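Local structure of putative aminooxidase (Propionibacterium acnes, 2B9Y) at residues D284-K289 against I325-L330. The protein is probably an FAD-dependent fatty acid isomerase of the flavin-containing amine oxidoreductase family, carrying its flavin in a Rossmann-type domain. Residues are numbered along the deposited sequence; the frame is centred on the assembly and turned at random.
Sequences DACLVK and ITTYLL. With BU1 (1,4-butanediol), chain G.
Asp284 and Thr327 and, two residues later along 284-289 and two earlier along 325-330, Cys286 and Ile325 form two hydrogen-bonded pairs of an antiparallel ladder. The first is closed by Thr327 N to Asp284 O (2.9 Å) and Asp284 N to Thr327 O (3.1 Å). In the second, Ile325 N reaches Cys286 O nearly straight (167°), whereas Cys286 N meets Ile325 O from above the carbonyl plane, consistent with the marked twist between the strands, whose axes run at 134°. Between them Ala285 and Thr326 make the non-hydrogen-bonded pair; the small alanine lets Thr326 CG2 come within 3.7 Å of Ala285 CA, and Thr326 CA adds a CA-H...O contact to Asp284 O.

On the face of Asp284, Cys286, Ile325 and Thr327, Thr327 offers two different branches. Thr327 OG1, between backbone N and carbonyl carbon (chi1 65°), lies 3.3 Å from Asp284 CB and shares a water with Asp284 OD2, while Thr327 CG2 is turned to Cys286 SG. Beyond Cys286, Val288 points toward 325-330, and beta-branched Val288 and Ile325 cross at about a right angle, Val288 CG2 3.9 Å from Ile325 CG1. Val348 of helix 341-354 covers Asp284 and Thr327.

Strand 359-373 binds the far edge of 284-289, and Glu365 there brings a carboxylate near Asp284 OD1, which may raise the pKa of one of the two acids. Along 325-330, Tyr328 touches FAD, and its ring carries butanediol C4 centrally over one face, 3.5 Å above the plane. Backbone bonding thus fixes the strand, while its tyrosine offers an apolar ring face beside FAD, consistent with, though not proof of, a place for a fatty-acid chain.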
# COMPACT_ATOMS: atom_id res chain seq x y z
N ASP A 284 14.54 -6.25 3.34
CA ASP A 284 15.52 -7.32 3.45
C ASP A 284 15.11 -8.29 4.51
O ASP A 284 14.84 -7.91 5.65
CB ASP A 284 16.91 -6.77 3.71
CG ASP A 284 17.51 -6.10 2.48
OD1 ASP A 284 18.31 -6.74 1.76
OD2 ASP A 284 17.15 -4.93 2.23
N ALA A 285 15.05 -9.57 4.11
CA ALA A 285 14.76 -10.68 5.02
C ALA A 285 16.09 -11.23 5.57
O ALA A 285 16.88 -11.82 4.84
CB ALA A 285 13.92 -11.77 4.31
N CYS A 286 16.31 -11.03 6.86
CA CYS A 286 17.60 -11.20 7.48
C CYS A 286 17.59 -12.24 8.58
O CYS A 286 16.60 -12.41 9.29
CB CYS A 286 18.06 -9.90 8.13
SG CYS A 286 18.22 -8.48 7.06
N LEU A 287 18.71 -12.94 8.68
CA LEU A 287 19.01 -13.78 9.83
C LEU A 287 20.00 -12.95 10.61
O LEU A 287 20.93 -12.40 10.02
CB LEU A 287 19.62 -15.11 9.39
CG LEU A 287 18.71 -16.05 8.58
CD1 LEU A 287 19.48 -17.32 8.12
CD2 LEU A 287 17.45 -16.40 9.40
N VAL A 288 19.79 -12.83 11.91
CA VAL A 288 20.60 -11.92 12.73
C VAL A 288 21.11 -12.58 14.01
O VAL A 288 20.48 -13.47 14.56
CB VAL A 288 19.80 -10.62 13.11
CG1 VAL A 288 19.30 -9.88 11.87
CG2 VAL A 288 18.61 -10.95 14.04
N LYS A 289 22.25 -12.10 14.51
CA LYS A 289 22.72 -12.48 15.85
C LYS A 289 22.22 -11.47 16.89
O LYS A 289 21.75 -10.37 16.53
CB LYS A 289 24.25 -12.56 15.88
CG LYS A 289 24.86 -13.44 14.79
CD LYS A 289 26.21 -14.02 15.24
CE LYS A 289 27.24 -14.25 14.12
NZ LYS A 289 26.92 -15.35 13.16
N ILE A 325 14.13 -11.77 10.42
CA ILE A 325 13.86 -10.37 10.74
C ILE A 325 13.92 -9.56 9.46
O ILE A 325 14.95 -9.51 8.82
CB ILE A 325 14.88 -9.78 11.75
CG1 ILE A 325 14.87 -10.59 13.07
CG2 ILE A 325 14.59 -8.24 11.98
CD1 ILE A 325 13.61 -10.45 13.96
N THR A 326 12.82 -8.89 9.09
CA THR A 326 12.81 -8.02 7.92
C THR A 326 13.10 -6.55 8.29
O THR A 326 12.60 -6.04 9.31
CB THR A 326 11.48 -8.08 7.12
OG1 THR A 326 10.34 -8.14 8.00
CG2 THR A 326 11.47 -9.27 6.13
N THR A 327 13.88 -5.89 7.44
CA THR A 327 14.24 -4.49 7.57
C THR A 327 13.62 -3.71 6.41
O THR A 327 13.29 -4.27 5.33
CB THR A 327 15.79 -4.32 7.56
OG1 THR A 327 16.32 -4.71 6.28
CG2 THR A 327 16.45 -5.17 8.65
N TYR A 328 13.40 -2.42 6.65
CA TYR A 328 12.63 -1.57 5.73
C TYR A 328 13.34 -0.22 5.56
O TYR A 328 13.69 0.43 6.54
CB TYR A 328 11.21 -1.33 6.28
CG TYR A 328 10.49 -2.61 6.50
CD1 TYR A 328 9.67 -3.13 5.53
CD2 TYR A 328 10.68 -3.34 7.68
CE1 TYR A 328 9.04 -4.35 5.72
CE2 TYR A 328 10.07 -4.54 7.87
CZ TYR A 328 9.25 -5.05 6.91
OH TYR A 328 8.63 -6.25 7.11
N LEU A 329 13.56 0.16 4.31
CA LEU A 329 14.22 1.42 3.97
C LEU A 329 13.69 1.98 2.65
O LEU A 329 13.22 1.23 1.79
CB LEU A 329 15.74 1.22 3.94
CG LEU A 329 16.31 0.38 2.79
CD1 LEU A 329 16.57 1.21 1.50
CD2 LEU A 329 17.61 -0.31 3.27
N LEU A 330 13.76 3.31 2.52
CA LEU A 330 13.38 4.00 1.26
C LEU A 330 14.62 4.45 0.48
O LEU A 330 15.62 4.86 1.07
CB LEU A 330 12.47 5.19 1.54
CG LEU A 330 10.99 4.87 1.75
CD1 LEU A 330 10.19 6.07 2.38
CD2 LEU A 330 10.37 4.42 0.41
C1 BU1 G . 6.53 -3.15 12.27
C2 BU1 G . 7.03 -3.49 10.86
C3 BU1 G . 6.58 -2.39 9.90
C4 BU1 G . 7.12 -2.54 8.47
O5 BU1 G . 6.62 -4.20 13.26
O6 BU1 G . 6.16 -2.16 7.44
O HOH W 1 15.79 -3.12 3.85